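PDB 4PW0: Alpha/beta hydrolase fold protein from Chitinophaga pinensis, which is probably a hydrolase of the alpha/beta hydrolase superfamily, with a putative serine nucleophile and a substrate that is not known. Local coordinates for residues Ile150-Gln155 with Phe162-Phe167. Residues are numbered along the deposited sequence; the frame is centred on the assembly and turned at random. Where two conformers were deposited one is given.
Sequences IARAMQ and FLFIFF
Ala153 and Phe164 mark the closest backbone approach of two nearly antiparallel helical segments, 150-154 and 162-166, whose axes come within 10.1 Å at an angle of 159°. Phe164 does most of the bridging: with CG trans to its backbone N (chi1 174°), the ring reaches across to helix 146-154. One flank of the ring lies obliquely against the methyl of Ala153, whose CB is 3.8 Å from Phe164 CD2. The far edge of the Phe164 ring points into the face of the Arg152 guanidinium in the conformer given, CZ of Phe164 standing 3.6 Å above the middle of that plane. The two planes are 83° apart, the ring offering its rim and the guanidinium its flat side. In this conformer Arg152 folds over the rim by a bend at chi3, while its NH1 forms a salt bridge with Glu235, which also touches Phe164 and probably steadies the guanidinium. The same Ala153 CB also meets Ile165 CD1 at 3.8 Å, and this CD1 lies 4.2 Å from Ile150 CD1. Replacing Phe164 by an alanine is likely to open a gap beside Ala153 and, in this conformer, to take away the ring edge that meets the guanidinium. The pair forms a helical hairpin in the cap inserted after strand 127-133 of the alpha/beta hydrolase fold, the Ile165 side chain touching residues of the probable Ser110-His262-Asp234 catalytic triad.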
loop_
_atom_site.group_PDB
_atom_site.type_symbol
_atom_site.label_atom_id
_atom_site.label_comp_id
_atom_site.label_asym_id
_atom_site.label_seq_id
_atom_site.Cartn_x
_atom_site.Cartn_y
_atom_site.Cartn_z
ATOM N N ILE A 150 -12.308 -4.081 25.465
ATOM C CA ILE A 150 -12.882 -5.417 25.562
ATOM C C ILE A 150 -14.111 -5.389 26.495
ATOM O O ILE A 150 -15.107 -6.036 26.191
ATOM C CB ILE A 150 -11.818 -6.433 26.022
ATOM C CG1 ILE A 150 -10.692 -6.496 24.950
ATOM C CG2 ILE A 150 -12.447 -7.807 26.330
ATOM C CD1 ILE A 150 -11.139 -6.666 23.513
ATOM N N ALA A 151 -14.072 -4.611 27.566
ATOM C CA ALA A 151 -15.261 -4.475 28.458
ATOM C C ALA A 151 -16.464 -3.936 27.665
ATOM O O ALA A 151 -17.587 -4.366 27.897
ATOM C CB ALA A 151 -14.946 -3.604 29.642
ATOM N N ARG A 152 -16.254 -3.037 26.690
ATOM C CA ARG A 152 -17.337 -2.535 25.832
ATOM C C ARG A 152 -17.813 -3.618 24.861
ATOM O O ARG A 152 -19.024 -3.838 24.670
ATOM C CB ARG A 152 -16.899 -1.292 25.042
ATOM C CG ARG A 152 -16.621 -0.044 25.835
ATOM C CD ARG A 152 -15.980 1.015 24.917
ATOM N NE ARG A 152 -16.803 1.491 23.798
ATOM C CZ ARG A 152 -16.322 2.056 22.671
ATOM N NH1 ARG A 152 -14.993 2.193 22.446
ATOM N NH2 ARG A 152 -17.173 2.464 21.737
ATOM N N ALA A 153 -16.861 -4.333 24.248
ATOM C CA ALA A 153 -17.198 -5.377 23.318
ATOM C C ALA A 153 -17.920 -6.525 24.052
ATOM O O ALA A 153 -18.763 -7.153 23.425
ATOM C CB ALA A 153 -15.941 -5.925 22.650
HETATM N N MSE A 154 -17.587 -6.766 25.321
HETATM C CA MSE A 154 -18.153 -7.902 26.156
HETATM C C MSE A 154 -19.674 -7.800 26.159
HETATM O O MSE A 154 -20.352 -8.827 26.211
HETATM C CB MSE A 154 -17.507 -7.762 27.571
HETATM C CG MSE A 154 -17.906 -8.852 28.555
HETATM SE SE MSE A 154 -16.998 -8.588 30.236
HETATM C CE MSE A 154 -15.108 -8.841 29.624
ATOM N N GLN A 155 -20.215 -6.584 26.045
ATOM C CA GLN A 155 -21.654 -6.335 26.181
ATOM C C GLN A 155 -22.447 -6.784 24.948
ATOM O O GLN A 155 -23.673 -6.792 24.974
ATOM C CB GLN A 155 -21.888 -4.817 26.354
ATOM C CG GLN A 155 -21.255 -4.254 27.619
ATOM C CD GLN A 155 -22.070 -4.737 28.822
ATOM O OE1 GLN A 155 -21.602 -5.547 29.579
ATOM N NE2 GLN A 155 -23.352 -4.278 28.928
ATOM N N PHE A 162 -18.312 -8.807 16.715
ATOM C CA PHE A 162 -17.419 -8.941 15.563
ATOM C C PHE A 162 -17.328 -7.628 14.769
ATOM O O PHE A 162 -16.209 -7.189 14.446
ATOM C CB PHE A 162 -17.968 -10.064 14.689
ATOM C CG PHE A 162 -17.066 -10.436 13.515
ATOM C CD1 PHE A 162 -15.924 -11.179 13.701
ATOM C CD2 PHE A 162 -17.383 -10.047 12.257
ATOM C CE1 PHE A 162 -15.123 -11.547 12.617
ATOM C CE2 PHE A 162 -16.612 -10.420 11.170
ATOM C CZ PHE A 162 -15.476 -11.158 11.349
ATOM N N LEU A 163 -18.457 -6.977 14.488
ATOM C CA LEU A 163 -18.433 -5.733 13.722
ATOM C C LEU A 163 -17.788 -4.631 14.546
ATOM O O LEU A 163 -17.016 -3.803 13.996
ATOM C CB LEU A 163 -19.811 -5.326 13.262
ATOM C CG LEU A 163 -20.492 -6.310 12.278
ATOM C CD1 LEU A 163 -21.853 -5.781 11.887
ATOM C CD2 LEU A 163 -19.676 -6.535 11.034
ATOM N N PHE A 164 -18.027 -4.625 15.849
ATOM C CA PHE A 164 -17.427 -3.608 16.740
ATOM C C PHE A 164 -15.911 -3.701 16.748
ATOM O O PHE A 164 -15.211 -2.671 16.715
ATOM C CB PHE A 164 -18.015 -3.715 18.164
ATOM C CG PHE A 164 -17.350 -2.814 19.176
ATOM C CD1 PHE A 164 -17.717 -1.495 19.233
ATOM C CD2 PHE A 164 -16.396 -3.261 20.021
ATOM C CE1 PHE A 164 -17.074 -0.649 20.126
ATOM C CE2 PHE A 164 -15.776 -2.422 20.948
ATOM C CZ PHE A 164 -16.123 -1.121 20.972
ATOM N N ILE A 165 -15.385 -4.913 16.877
ATOM C CA ILE A 165 -13.970 -5.106 16.948
ATOM C C ILE A 165 -13.284 -4.900 15.616
ATOM O O ILE A 165 -12.129 -4.447 15.608
ATOM C CB ILE A 165 -13.636 -6.499 17.537
ATOM C CG1 ILE A 165 -14.030 -6.536 19.018
ATOM C CG2 ILE A 165 -12.185 -6.885 17.338
ATOM C CD1 ILE A 165 -13.208 -5.695 19.992
ATOM N N PHE A 166 -13.887 -5.341 14.527
ATOM C CA PHE A 166 -13.162 -5.476 13.267
ATOM C C PHE A 166 -13.510 -4.498 12.159
ATOM O O PHE A 166 -12.759 -4.359 11.179
ATOM C CB PHE A 166 -13.231 -6.904 12.711
ATOM C CG PHE A 166 -12.494 -7.913 13.548
ATOM C CD1 PHE A 166 -11.125 -7.900 13.664
ATOM C CD2 PHE A 166 -13.188 -8.930 14.206
ATOM C CE1 PHE A 166 -10.464 -8.850 14.388
ATOM C CE2 PHE A 166 -12.536 -9.851 14.949
ATOM C CZ PHE A 166 -11.149 -9.835 15.051
ATOM N N PHE A 167 -14.657 -3.824 12.252
ATOM C CA PHE A 167 -15.184 -3.047 11.117
ATOM C C PHE A 167 -15.505 -1.586 11.472
ATOM O O PHE A 167 -15.641 -1.271 12.651
ATOM C CB PHE A 167 -16.381 -3.786 10.449
ATOM C CG PHE A 167 -15.924 -5.053 9.777
ATOM C CD1 PHE A 167 -15.779 -6.234 10.501
ATOM C CD2 PHE A 167 -15.514 -5.007 8.468
ATOM C CE1 PHE A 167 -15.200 -7.325 9.907
ATOM C CE2 PHE A 167 -14.941 -6.122 7.878
ATOM C CZ PHE A 167 -14.795 -7.264 8.615
#